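Glycerol-3-phosphate dehydrogenase [NAD(+)] 1 (Saccharomyces cerevisiae, PDB 4FGW) catalyses the NAD-dependent interconversion of dihydroxyacetone phosphate and sn-glycerol 3-phosphate, driving the glycerol accumulation that protects yeast cells under hyperosmotic stress. Local coordinates at residues D113-K116 with D117-I120; K211-H215 with K216-A220; V271-G274 with E275-F279; W350-C354 with G355-D359. One frame throughout, in Å; residues are numbered along the deposited sequence.

Interaction 1. Residues D113-K116 with D117-I120; sequences DSVK and DVDI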
ATOM      1  N   ASP A 113      35.557   6.788 -23.494  1.00103.42           N
ATOM      2  CA  ASP A 113      35.843   5.498 -24.095  1.00104.46           C
ATOM      3  C   ASP A 113      34.696   4.520 -23.866  1.00104.50           C
ATOM      4  O   ASP A 113      34.409   3.669 -24.700  1.00105.06           O
ATOM      5  CB  ASP A 113      37.152   4.915 -23.558  1.00108.73           C
ATOM      6  CG  ASP A 113      37.550   3.637 -24.264  1.00119.49           C
ATOM      7  OD1 ASP A 113      38.208   2.785 -23.658  1.00116.87           O
ATOM      8  OD2 ASP A 113      37.202   3.472 -25.432  1.00131.81           O
ATOM      9  N   SER A 114      34.047   4.647 -22.718  1.00 96.81           N
ATOM     10  CA  SER A 114      32.948   3.758 -22.327  1.00 92.55           C
ATOM     11  C   SER A 114      31.715   4.003 -23.212  1.00 96.87           C
ATOM     12  O   SER A 114      30.947   3.079 -23.479  1.00 94.90           O
ATOM     13  CB  SER A 114      32.599   3.954 -20.854  1.00 90.70           C
ATOM     14  OG  SER A 114      32.081   5.249 -20.604  1.00 95.72           O
ATOM     15  N   VAL A 115      31.564   5.250 -23.685  1.00 96.08           N
ATOM     16  CA  VAL A 115      30.478   5.731 -24.537  1.00 96.14           C
ATOM     17  C   VAL A 115      30.764   5.514 -26.055  1.00104.39           C
ATOM     18  O   VAL A 115      29.847   5.653 -26.870  1.00103.72           O
ATOM     19  CB  VAL A 115      30.119   7.193 -24.107  1.00 99.53           C
ATOM     20  CG1 VAL A 115      29.602   8.068 -25.251  1.00101.91           C
ATOM     21  CG2 VAL A 115      29.141   7.187 -22.932  1.00 94.43           C
ATOM     22  N   LYS A 116      31.962   5.017 -26.346  1.00105.29           N
ATOM     23  CA  LYS A 116      32.420   4.703 -27.691  1.00110.26           C
ATOM     24  C   LYS A 116      31.340   4.053 -28.493  1.00115.68           C
ATOM     25  O   LYS A 116      31.079   2.880 -28.347  1.00114.99           O
ATOM     26  CB  LYS A 116      33.619   3.770 -27.640  1.00115.80           C
ATOM     27  CG  LYS A 116      34.710   4.099 -28.649  1.00133.58           C
ATOM     28  CD  LYS A 116      34.253   3.833 -30.080  1.00145.03           C
ATOM     29  CE  LYS A 116      35.418   3.563 -31.038  1.00157.35           C
ATOM     30  NZ  LYS A 116      35.569   2.119 -31.398  1.00167.91           N
ATOM     31  N   ASP A 117      30.730   4.827 -29.371  1.00113.32           N
ATOM     32  CA  ASP A 117      29.477   4.433 -29.985  1.00112.59           C
ATOM     33  C   ASP A 117      28.775   3.327 -29.216  1.00111.15           C
ATOM     34  O   ASP A 117      29.102   2.151 -29.267  1.00112.07           O
ATOM     35  CB  ASP A 117      29.562   4.179 -31.496  1.00119.48           C
ATOM     36  CG  ASP A 117      28.709   5.161 -32.281  1.00128.99           C
ATOM     37  OD1 ASP A 117      27.540   4.843 -32.578  1.00125.59           O
ATOM     38  OD2 ASP A 117      29.197   6.271 -32.565  1.00138.59           O
ATOM     39  N   VAL A 118      27.780   3.783 -28.492  1.00101.58           N
ATOM     40  CA  VAL A 118      27.060   3.005 -27.556  1.00 95.69           C
ATOM     41  C   VAL A 118      25.660   3.324 -27.973  1.00 96.47           C
ATOM     42  O   VAL A 118      25.393   4.389 -28.489  1.00 97.44           O
ATOM     43  CB  VAL A 118      27.299   3.576 -26.185  1.00 95.92           C
ATOM     44  CG1 VAL A 118      26.618   4.895 -26.072  1.00 95.13           C
ATOM     45  CG2 VAL A 118      26.874   2.637 -25.119  1.00 91.55           C
ATOM     46  N   ASP A 119      24.762   2.394 -27.737  1.00 89.23           N
ATOM     47  CA  ASP A 119      23.376   2.492 -28.175  1.00 87.41           C
ATOM     48  C   ASP A 119      22.502   2.864 -26.987  1.00 85.95           C
ATOM     49  O   ASP A 119      21.663   3.758 -27.109  1.00 84.67           O
ATOM     50  CB  ASP A 119      22.904   1.189 -28.839  1.00 90.01           C
ATOM     51  CG  ASP A 119      23.651   0.864 -30.113  1.00102.87           C
ATOM     52  OD1 ASP A 119      23.406   1.544 -31.134  1.00106.00           O
ATOM     53  OD2 ASP A 119      24.484  -0.067 -30.090  1.00109.09           O
ATOM     54  N   ILE A 120      22.712   2.192 -25.831  1.00 79.53           N
ATOM     55  CA  ILE A 120      21.941   2.422 -24.606  1.00 74.97           C
ATOM     56  C   ILE A 120      22.843   2.853 -23.442  1.00 77.20           C
ATOM     57  O   ILE A 120      23.781   2.131 -23.088  1.00 77.62           O
ATOM     58  CB  ILE A 120      21.052   1.190 -24.229  1.00 75.63           C
ATOM     59  CG1 ILE A 120      20.255   0.645 -25.450  1.00 77.88           C
ATOM     60  CG2 ILE A 120      20.113   1.516 -23.044  1.00 72.06           C
ATOM     61  CD1 ILE A 120      19.787  -0.821 -25.338  1.00 84.22           C
TER
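Where the chain turns from Lys116 into Asp117, the carbonyl of Val115 lies at the inside of a tight turn and is approached by the two residues that follow Lys116. Asp117 N comes to 2.8 Å from Val115 O, yet the angle is too bent for a hydrogen bond. Val118 is the residue that folds back. Val118 N lies 3.2 Å from Val115 O, again too far off line to bond, and its side chain covers that same oxygen: Val118 CB and CG1 both lie 3.4 Å from Val115 O. A chi1 of 70° sets CG1 between the backbone N and the carbonyl carbon, aiming it at Val115, where Val118 CG1 makes a loose apolar contact of 4.4 Å with Val115 CG1. CG2, the other branch, turns toward Ser114 O, which accepts a hydrogen bond from Thr38 OG1. Asp119 then leaves the turn, and its carboxylate takes the amide of Lys36. With Ile120 the chain enters strand 120-123, pairing through its backbone with Lys36 and Thr38. The turn thus ends the crossover of the Rossmann-type sheet in which helix 111-115 leads from edge strand 105-108 to strand 120-123, alongside strand 35-40.

Interaction 2. Residues K211-H215 with K216-A220; sequences KDVDH and KVLKA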
ATOM      1  N   LYS A 211      16.922  -1.958 -34.458  1.00115.26           N
ATOM      2  CA  LYS A 211      17.484  -0.673 -34.883  1.00115.78           C
ATOM      3  C   LYS A 211      17.355   0.377 -33.781  1.00112.65           C
ATOM      4  O   LYS A 211      18.252   1.205 -33.614  1.00112.85           O
ATOM      5  CB  LYS A 211      16.800  -0.183 -36.176  1.00122.11           C
ATOM      6  CG  LYS A 211      17.007  -1.091 -37.383  1.00135.54           C
ATOM      7  CD  LYS A 211      16.092  -0.715 -38.544  1.00144.92           C
ATOM      8  CE  LYS A 211      16.117  -1.733 -39.662  1.00152.89           C
ATOM      9  NZ  LYS A 211      17.434  -1.786 -40.351  1.00162.85           N
ATOM     10  N   ASP A 212      16.240   0.337 -33.031  1.00103.55           N
ATOM     11  CA  ASP A 212      15.963   1.260 -31.930  1.00 97.98           C
ATOM     12  C   ASP A 212      15.371   0.534 -30.718  1.00 94.60           C
ATOM     13  O   ASP A 212      14.937  -0.615 -30.826  1.00 94.17           O
ATOM     14  CB  ASP A 212      15.018   2.383 -32.400  1.00100.42           C
ATOM     15  CG  ASP A 212      15.192   3.723 -31.703  1.00 99.42           C
ATOM     16  OD1 ASP A 212      14.806   4.748 -32.292  1.00 99.60           O
ATOM     17  OD2 ASP A 212      15.708   3.742 -30.561  1.00100.08           O
ATOM     18  N   VAL A 213      15.357   1.217 -29.563  1.00 85.79           N
ATOM     19  CA  VAL A 213      14.819   0.678 -28.323  1.00 80.49           C
ATOM     20  C   VAL A 213      13.329   0.975 -28.139  1.00 82.84           C
ATOM     21  O   VAL A 213      12.874   2.102 -28.352  1.00 83.18           O
ATOM     22  CB  VAL A 213      15.706   0.862 -27.039  1.00 80.39           C
ATOM     23  CG1 VAL A 213      16.972   1.670 -27.313  1.00 81.75           C
ATOM     24  CG2 VAL A 213      14.928   1.427 -25.845  1.00 76.23           C
ATOM     25  N   ASP A 214      12.580  -0.075 -27.793  1.00 77.11           N
ATOM     26  CA  ASP A 214      11.156  -0.053 -27.494  1.00 75.36           C
ATOM     27  C   ASP A 214      10.986  -0.718 -26.121  1.00 75.55           C
ATOM     28  O   ASP A 214      11.988  -1.016 -25.463  1.00 73.70           O
ATOM     29  CB  ASP A 214      10.335  -0.763 -28.603  1.00 80.23           C
ATOM     30  CG  ASP A 214      10.804  -2.144 -29.048  1.00 92.25           C
ATOM     31  OD1 ASP A 214      11.487  -2.830 -28.251  1.00 92.36           O
ATOM     32  OD2 ASP A 214      10.451  -2.556 -30.177  1.00 98.68           O
ATOM     33  N   HIS A 215       9.741  -0.955 -25.688  1.00 70.95           N
ATOM     34  CA  HIS A 215       9.466  -1.575 -24.393  1.00 67.16           C
ATOM     35  C   HIS A 215       9.894  -3.032 -24.304  1.00 71.38           C
ATOM     36  O   HIS A 215      10.217  -3.494 -23.213  1.00 69.47           O
ATOM     37  CB  HIS A 215       8.004  -1.372 -23.990  1.00 66.49           C
ATOM     38  CG  HIS A 215       7.666   0.055 -23.683  1.00 69.28           C
ATOM     39  ND1 HIS A 215       6.370   0.440 -23.412  1.00 70.73           N
ATOM     40  CD2 HIS A 215       8.471   1.142 -23.604  1.00 70.83           C
ATOM     41  CE1 HIS A 215       6.424   1.743 -23.191  1.00 70.01           C
ATOM     42  NE2 HIS A 215       7.668   2.207 -23.296  1.00 70.51           N
ATOM     43  N   LYS A 216       9.936  -3.739 -25.447  1.00 70.97           N
ATOM     44  CA  LYS A 216      10.369  -5.136 -25.538  1.00 71.47           C
ATOM     45  C   LYS A 216      11.871  -5.247 -25.241  1.00 73.80           C
ATOM     46  O   LYS A 216      12.282  -6.138 -24.495  1.00 71.41           O
ATOM     47  CB  LYS A 216      10.039  -5.731 -26.921  1.00 77.99           C
ATOM     48  CG  LYS A 216       8.553  -6.032 -27.133  1.00 92.31           C
ATOM     49  CD  LYS A 216       8.311  -7.418 -27.735  1.00107.17           C
ATOM     50  CE  LYS A 216       8.311  -7.448 -29.248  1.00123.52           C
ATOM     51  NZ  LYS A 216       7.987  -8.804 -29.771  1.00135.58           N
ATOM     52  N   VAL A 217      12.679  -4.324 -25.819  1.00 71.82           N
ATOM     53  CA  VAL A 217      14.132  -4.243 -25.640  1.00 71.72           C
ATOM     54  C   VAL A 217      14.447  -3.936 -24.159  1.00 72.01           C
ATOM     55  O   VAL A 217      15.298  -4.604 -23.566  1.00 70.80           O
ATOM     56  CB  VAL A 217      14.774  -3.239 -26.641  1.00 78.10           C
ATOM     57  CG1 VAL A 217      16.194  -2.858 -26.239  1.00 77.67           C
ATOM     58  CG2 VAL A 217      14.755  -3.796 -28.065  1.00 82.12           C
ATOM     59  N   LEU A 218      13.711  -2.972 -23.562  1.00 66.06           N
ATOM     60  CA  LEU A 218      13.853  -2.568 -22.158  1.00 62.31           C
ATOM     61  C   LEU A 218      13.445  -3.664 -21.182  1.00 63.63           C
ATOM     62  O   LEU A 218      14.067  -3.787 -20.127  1.00 61.89           O
ATOM     63  CB  LEU A 218      13.101  -1.261 -21.856  1.00 60.82           C
ATOM     64  CG  LEU A 218      13.641  -0.004 -22.552  1.00 67.03           C
ATOM     65  CD1 LEU A 218      12.690   1.134 -22.396  1.00 66.60           C
ATOM     66  CD2 LEU A 218      15.029   0.384 -22.044  1.00 67.02           C
ATOM     67  N   LYS A 219      12.424  -4.468 -21.539  1.00 59.90           N
ATOM     68  CA  LYS A 219      11.973  -5.611 -20.743  1.00 58.26           C
ATOM     69  C   LYS A 219      13.062  -6.673 -20.747  1.00 63.70           C
ATOM     70  O   LYS A 219      13.408  -7.180 -19.689  1.00 63.74           O
ATOM     71  CB  LYS A 219      10.642  -6.186 -21.281  1.00 61.73           C
ATOM     72  CG  LYS A 219      10.102  -7.401 -20.507  1.00 69.78           C
ATOM     73  CD  LYS A 219       9.250  -7.037 -19.295  1.00 69.87           C
ATOM     74  CE  LYS A 219       8.614  -8.265 -18.682  1.00 70.56           C
ATOM     75  NZ  LYS A 219       7.389  -7.921 -17.904  1.00 76.14           N
ATOM     76  N   ALA A 220      13.624  -6.974 -21.926  1.00 62.80           N
ATOM     77  CA  ALA A 220      14.695  -7.949 -22.103  1.00 64.34           C
ATOM     78  C   ALA A 220      16.002  -7.498 -21.436  1.00 67.31           C
ATOM     79  O   ALA A 220      16.739  -8.342 -20.932  1.00 68.18           O
ATOM     80  CB  ALA A 220      14.923  -8.214 -23.585  1.00 68.77           C
TER
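An aspartate N-cap starts helix 215-222: Asp214 OD1 receives Val217 N at 3.1 Å, with an N-H...O angle of 157°, and is met nearly along its C-O axis. The carboxylate gets there because chi1 of 49° places CG between the backbone N and the carbonyl carbon, curling it back over the first turn. Val217 CG2 also rests 3.4 Å from Asp214 OD1, so one oxygen faces both the amide and a methyl of the same residue. The negative charge probably interacts favourably with the helix N-terminus. With an alanine here the amide of Val217 would probably be left without its capping acceptor, and the first turn less firmly fixed. The regular ladder begins immediately, Leu218 N bonding to Asp214 O at 3.2 Å and Lys219 N to His215 O at 2.9 Å. On the buried side Val213 CG2 meets Leu218 CG at 3.8 Å, the two side chains crossing at about a right angle, while Val213 CB touches Val217 CG1. His215 NE2 bonds to Tyr200 O. Val213 and Leu218, the residue before the cap and the fourth after it, form the hydrophobic staple that commonly accompanies such an N-cap.

Interaction 3. Residues V271-G274 with E275-F279; sequences VGLG and EIIRF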
ATOM      1  N   VAL A 271      -3.387   8.328   2.737  1.00 52.71           N
ATOM      2  CA  VAL A 271      -3.477   9.771   2.539  1.00 55.34           C
ATOM      3  C   VAL A 271      -2.290  10.230   1.677  1.00 58.60           C
ATOM      4  O   VAL A 271      -2.484  10.987   0.722  1.00 61.55           O
ATOM      5  CB  VAL A 271      -3.624  10.537   3.890  1.00 61.86           C
ATOM      6  CG1 VAL A 271      -3.441  12.045   3.717  1.00 64.37           C
ATOM      7  CG2 VAL A 271      -4.971  10.242   4.546  1.00 62.93           C
ATOM      8  N   GLY A 272      -1.102   9.724   2.000  1.00 51.34           N
ATOM      9  CA  GLY A 272       0.147   9.996   1.296  1.00 50.35           C
ATOM     10  C   GLY A 272       0.108   9.604  -0.162  1.00 53.95           C
ATOM     11  O   GLY A 272       0.430  10.429  -1.019  1.00 55.32           O
ATOM     12  N   LEU A 273      -0.355   8.369  -0.461  1.00 48.68           N
ATOM     13  CA  LEU A 273      -0.537   7.897  -1.842  1.00 46.95           C
ATOM     14  C   LEU A 273      -1.437   8.856  -2.627  1.00 53.92           C
ATOM     15  O   LEU A 273      -1.091   9.218  -3.749  1.00 55.24           O
ATOM     16  CB  LEU A 273      -1.081   6.450  -1.905  1.00 44.30           C
ATOM     17  CG  LEU A 273      -1.190   5.810  -3.311  1.00 46.83           C
ATOM     18  CD1 LEU A 273       0.186   5.647  -3.984  1.00 45.05           C
ATOM     19  CD2 LEU A 273      -1.923   4.494  -3.249  1.00 46.39           C
ATOM     20  N   GLY A 274      -2.539   9.297  -2.011  1.00 51.67           N
ATOM     21  CA  GLY A 274      -3.474  10.246  -2.614  1.00 53.83           C
ATOM     22  C   GLY A 274      -2.809  11.569  -2.941  1.00 60.01           C
ATOM     23  O   GLY A 274      -3.055  12.137  -4.007  1.00 61.94           O
ATOM     24  N   GLU A 275      -1.916  12.041  -2.048  1.00 56.20           N
ATOM     25  CA  GLU A 275      -1.181  13.292  -2.232  1.00 57.77           C
ATOM     26  C   GLU A 275      -0.097  13.203  -3.302  1.00 61.30           C
ATOM     27  O   GLU A 275       0.131  14.176  -4.002  1.00 62.10           O
ATOM     28  CB  GLU A 275      -0.674  13.851  -0.902  1.00 59.75           C
ATOM     29  CG  GLU A 275      -1.799  14.509  -0.125  1.00 68.40           C
ATOM     30  CD  GLU A 275      -1.433  15.262   1.131  1.00 80.10           C
ATOM     31  OE1 GLU A 275      -2.327  15.433   1.990  1.00 72.80           O
ATOM     32  OE2 GLU A 275      -0.265  15.698   1.255  1.00 72.22           O
ATOM     33  N   ILE A 276       0.518  12.019  -3.469  1.00 57.84           N
ATOM     34  CA  ILE A 276       1.514  11.733  -4.510  1.00 56.84           C
ATOM     35  C   ILE A 276       0.808  11.756  -5.881  1.00 62.63           C
ATOM     36  O   ILE A 276       1.317  12.372  -6.812  1.00 64.13           O
ATOM     37  CB  ILE A 276       2.270  10.396  -4.228  1.00 56.31           C
ATOM     38  CG1 ILE A 276       3.107  10.503  -2.918  1.00 55.38           C
ATOM     39  CG2 ILE A 276       3.164  10.002  -5.423  1.00 56.85           C
ATOM     40  CD1 ILE A 276       3.750   9.180  -2.382  1.00 49.26           C
ATOM     41  N   ILE A 277      -0.382  11.125  -5.985  1.00 58.28           N
ATOM     42  CA  ILE A 277      -1.189  11.112  -7.216  1.00 58.78           C
ATOM     43  C   ILE A 277      -1.569  12.543  -7.603  1.00 64.90           C
ATOM     44  O   ILE A 277      -1.360  12.948  -8.751  1.00 66.57           O
ATOM     45  CB  ILE A 277      -2.446  10.193  -7.067  1.00 60.89           C
ATOM     46  CG1 ILE A 277      -2.034   8.717  -6.891  1.00 57.66           C
ATOM     47  CG2 ILE A 277      -3.425  10.374  -8.242  1.00 62.42           C
ATOM     48  CD1 ILE A 277      -3.045   7.819  -6.197  1.00 65.05           C
ATOM     49  N   ARG A 278      -2.107  13.300  -6.631  1.00 61.51           N
ATOM     50  CA  ARG A 278      -2.560  14.678  -6.780  1.00 64.82           C
ATOM     51  C   ARG A 278      -1.415  15.580  -7.238  1.00 70.94           C
ATOM     52  O   ARG A 278      -1.626  16.392  -8.135  1.00 74.20           O
ATOM     53  CB  ARG A 278      -3.173  15.172  -5.459  1.00 64.89           C
ATOM     54  CG  ARG A 278      -3.881  16.526  -5.539  1.00 76.26           C
ATOM     55  CD  ARG A 278      -4.478  16.931  -4.202  1.00 81.61           C
ATOM     56  NE  ARG A 278      -5.439  15.940  -3.711  1.00 84.52           N
ATOM     57  CZ  ARG A 278      -5.521  15.529  -2.448  1.00 94.84           C
ATOM     58  NH1 ARG A 278      -4.715  16.035  -1.523  1.00 82.07           N
ATOM     59  NH2 ARG A 278      -6.417  14.617  -2.098  1.00 78.84           N
ATOM     60  N   PHE A 279      -0.209  15.412  -6.651  1.00 65.45           N
ATOM     61  CA  PHE A 279       0.986  16.180  -6.997  1.00 66.54           C
ATOM     62  C   PHE A 279       1.418  15.897  -8.433  1.00 72.25           C
ATOM     63  O   PHE A 279       1.714  16.834  -9.180  1.00 75.05           O
ATOM     64  CB  PHE A 279       2.140  15.903  -6.010  1.00 65.89           C
ATOM     65  CG  PHE A 279       3.305  16.859  -6.127  1.00 69.05           C
ATOM     66  CD1 PHE A 279       3.409  17.958  -5.285  1.00 74.67           C
ATOM     67  CD2 PHE A 279       4.293  16.669  -7.090  1.00 70.24           C
ATOM     68  CE1 PHE A 279       4.476  18.853  -5.407  1.00 77.48           C
ATOM     69  CE2 PHE A 279       5.356  17.564  -7.213  1.00 74.86           C
ATOM     70  CZ  PHE A 279       5.445  18.645  -6.366  1.00 75.59           C
TER
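Glu275 lies side by side with Val271, one helical turn earlier, and its side chain can be traced outward along that neighbour. Glu275 CB rests 3.6 Å from Gly272 O. Glu275 CG, set anti to the carbonyl carbon (chi1 -77°), passes 3.7 Å from Val271 O, the oxygen that also takes Glu275 N in the carbonyl plane. Beyond CG the chain is extended, and Glu275 OE1 arrives 4.0 Å from Val271 CG1. The carboxylate is buried but satisfied: OE1 accepts Leu362 N and OE2 accepts Phe363 N, so one glutamate grips the amino-terminal turn of helix 361-371, where its charge is probably welcome. The frame is the i-to-i+4 ladder of the long helix 261-283 in the helical C-terminal domain, continued by Ile276 N to Gly272 O, Ile277 N to Leu273 O and Arg278 N to Gly274 O. Ile276 CG1 sits 3.3 Å from Gly272 O, and its side chain packs on helix 235-257, about 5 Å from the side chain of Lys245, the proton acceptor inferred from relatives. On another flank Ile277 CD1 meets Leu273 CG at 4.0 Å, the two side chains crossing obliquely, and both pack against Tyr293 of the second subunit. Arg278 CB lies 3.4 Å from Gly274 O, which sits over one face of the guanidinium, while NH1 bonds to Asp359 O.

Interaction 4. Residues W350-C354 with G355-D359; sequences WLETC and GSVED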
ATOM      1  N   TRP A 350       7.828  25.052  -3.225  1.00 94.55           N
ATOM      2  CA  TRP A 350       7.211  24.949  -4.547  1.00 94.09           C
ATOM      3  C   TRP A 350       5.719  25.260  -4.478  1.00 98.99           C
ATOM      4  O   TRP A 350       5.215  25.997  -5.324  1.00102.14           O
ATOM      5  CB  TRP A 350       7.445  23.546  -5.148  1.00 87.64           C
ATOM      6  CG  TRP A 350       6.727  23.266  -6.442  1.00 88.19           C
ATOM      7  CD1 TRP A 350       5.963  22.176  -6.724  1.00 87.63           C
ATOM      8  CD2 TRP A 350       6.708  24.084  -7.625  1.00 91.52           C
ATOM      9  NE1 TRP A 350       5.476  22.254  -8.009  1.00 88.10           N
ATOM     10  CE2 TRP A 350       5.919  23.414  -8.585  1.00 93.69           C
ATOM     11  CE3 TRP A 350       7.259  25.334  -7.959  1.00 97.53           C
ATOM     12  CZ2 TRP A 350       5.691  23.932  -9.864  1.00 95.88           C
ATOM     13  CZ3 TRP A 350       7.010  25.859  -9.217  1.00101.77           C
ATOM     14  CH2 TRP A 350       6.257  25.149 -10.162  1.00100.60           C
ATOM     15  N   LEU A 351       5.027  24.711  -3.461  1.00 92.73           N
ATOM     16  CA  LEU A 351       3.595  24.911  -3.248  1.00 93.78           C
ATOM     17  C   LEU A 351       3.240  26.334  -2.849  1.00103.08           C
ATOM     18  O   LEU A 351       2.168  26.806  -3.221  1.00105.50           O
ATOM     19  CB  LEU A 351       3.018  23.887  -2.263  1.00 90.25           C
ATOM     20  CG  LEU A 351       2.992  22.433  -2.741  1.00 88.87           C
ATOM     21  CD1 LEU A 351       2.605  21.495  -1.609  1.00 85.93           C
ATOM     22  CD2 LEU A 351       2.081  22.255  -3.949  1.00 90.34           C
ATOM     23  N   GLU A 352       4.144  27.027  -2.121  1.00101.56           N
ATOM     24  CA  GLU A 352       3.970  28.436  -1.737  1.00107.04           C
ATOM     25  C   GLU A 352       4.023  29.331  -2.976  1.00114.42           C
ATOM     26  O   GLU A 352       3.203  30.246  -3.089  1.00119.13           O
ATOM     27  CB  GLU A 352       5.013  28.885  -0.700  1.00109.63           C
ATOM     28  CG  GLU A 352       4.600  28.596   0.736  1.00118.52           C
ATOM     29  CD  GLU A 352       5.464  29.171   1.845  1.00139.95           C
ATOM     30  OE1 GLU A 352       4.979  29.216   3.000  1.00124.78           O
ATOM     31  OE2 GLU A 352       6.635  29.535   1.579  1.00137.75           O
ATOM     32  N   THR A 353       4.949  29.041  -3.924  1.00108.76           N
ATOM     33  CA  THR A 353       5.084  29.807  -5.174  1.00112.26           C
ATOM     34  C   THR A 353       3.945  29.516  -6.171  1.00116.44           C
ATOM     35  O   THR A 353       3.688  30.322  -7.067  1.00120.97           O
ATOM     36  CB  THR A 353       6.510  29.742  -5.772  1.00117.70           C
ATOM     37  OG1 THR A 353       6.720  28.504  -6.439  1.00114.42           O
ATOM     38  CG2 THR A 353       7.600  29.985  -4.740  1.00116.67           C
ATOM     39  N   CYS A 354       3.252  28.378  -5.984  1.00108.13           N
ATOM     40  CA  CYS A 354       2.106  27.931  -6.782  1.00107.41           C
ATOM     41  C   CYS A 354       0.783  28.390  -6.169  1.00114.63           C
ATOM     42  O   CYS A 354      -0.207  28.546  -6.887  1.00116.05           O
ATOM     43  CB  CYS A 354       2.132  26.413  -6.932  1.00101.34           C
ATOM     44  SG  CYS A 354       3.333  25.806  -8.141  1.00102.18           S
ATOM     45  N   GLY A 355       0.774  28.550  -4.846  1.00111.72           N
ATOM     46  CA  GLY A 355      -0.413  28.886  -4.070  1.00114.11           C
ATOM     47  C   GLY A 355      -1.292  27.658  -3.936  1.00113.40           C
ATOM     48  O   GLY A 355      -2.521  27.760  -3.994  1.00115.92           O
ATOM     49  N   SER A 356      -0.654  26.477  -3.780  1.00102.83           N
ATOM     50  CA  SER A 356      -1.304  25.164  -3.690  1.00 97.20           C
ATOM     51  C   SER A 356      -0.970  24.381  -2.395  1.00 96.80           C
ATOM     52  O   SER A 356      -1.039  23.147  -2.382  1.00 91.66           O
ATOM     53  CB  SER A 356      -0.969  24.337  -4.930  1.00 96.02           C
ATOM     54  OG  SER A 356      -1.357  25.000  -6.124  1.00107.40           O
ATOM     55  N   VAL A 357      -0.643  25.103  -1.304  1.00 95.84           N
ATOM     56  CA  VAL A 357      -0.294  24.521   0.001  1.00 93.31           C
ATOM     57  C   VAL A 357      -1.502  23.799   0.632  1.00 96.55           C
ATOM     58  O   VAL A 357      -1.352  22.693   1.158  1.00 91.36           O
ATOM     59  CB  VAL A 357       0.359  25.558   0.960  1.00100.97           C
ATOM     60  CG1 VAL A 357       0.804  24.914   2.267  1.00 98.11           C
ATOM     61  CG2 VAL A 357       1.538  26.263   0.297  1.00102.44           C
ATOM     62  N   GLU A 358      -2.698  24.417   0.539  1.00 97.74           N
ATOM     63  CA  GLU A 358      -3.958  23.876   1.065  1.00 97.22           C
ATOM     64  C   GLU A 358      -4.340  22.509   0.478  1.00 94.86           C
ATOM     65  O   GLU A 358      -4.978  21.710   1.167  1.00 91.74           O
ATOM     66  CB  GLU A 358      -5.103  24.879   0.851  1.00104.28           C
ATOM     67  CG  GLU A 358      -5.222  25.927   1.946  1.00120.99           C
ATOM     68  CD  GLU A 358      -6.410  26.861   1.808  1.00151.83           C
ATOM     69  OE1 GLU A 358      -6.205  28.094   1.886  1.00152.77           O
ATOM     70  OE2 GLU A 358      -7.546  26.365   1.631  1.00147.75           O
ATOM     71  N   ASP A 359      -3.952  22.255  -0.790  1.00 89.88           N
ATOM     72  CA  ASP A 359      -4.241  21.018  -1.525  1.00 85.59           C
ATOM     73  C   ASP A 359      -3.498  19.802  -0.993  1.00 84.68           C
ATOM     74  O   ASP A 359      -3.911  18.677  -1.279  1.00 80.86           O
ATOM     75  CB  ASP A 359      -3.929  21.182  -3.025  1.00 87.54           C
ATOM     76  CG  ASP A 359      -4.667  22.299  -3.735  1.00101.95           C
ATOM     77  OD1 ASP A 359      -5.826  22.581  -3.360  1.00106.03           O
ATOM     78  OD2 ASP A 359      -4.106  22.860  -4.695  1.00108.54           O
TER
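Leu351 and Ser356 are joined by the polar part of this helix ending: Leu351 O takes Ser356 N at 2.9 Å with an N-H...O angle of 166°, and also a weak, bent bond from Gly355 N. The six-to-one bond to Ser356, together with the positive phi of Gly355 (76°), a conformation glycine adopts easily, gives the signature of a Schellman-type termination. Apolar contacts form a second layer. Leu351 CD2 lies 3.8 Å from Ser356 CB, and Val357 CG2, placed beside its own backbone N by a chi1 of -176° for CG1, reaches back to within 3.8 Å of Leu351 CB. The same methyl touches Glu352 CG at 3.9 Å, the two side chains meeting at a slant. With an alanine in place of Leu351 a gap would probably open beside Ser356 and the packing on Phe283 would be lost. Within the last helical turn, Cys354 SG sits 3.4 Å above the plane of the Trp350 ring, offset toward its rim. Most of this lies at the surface, yet one flank is anchored. Leu351 and Cys354 rest on Phe283, and Ser356 and Asp359 on Met282, so the end of helix 340-354 and the link to helix 361-371 lean against the carboxyl end of helix 261-283.

In the fold
The four local contacts show how chemistry follows position. Interactions 1 and 2 belong to the nucleotide-binding half and touch through Ile120 and Val213, Ile120 CG1 lying 3.9 Å from Val213 CG1; the first, buried, leads a helix end into a strand with no hydrogen bond between its two segments, and the second, partly buried, starts a helix with a carboxylate cap. Interactions 3 and 4 share the helical half, their centres about 14 Å apart, and meet where Phe279 CZ packs 3.6 Å from Trp350 CD1. Interaction 3, mid-helix and mostly buried, relies on a regular ladder and reaches the second subunit, whereas interaction 4 is a surface helix end.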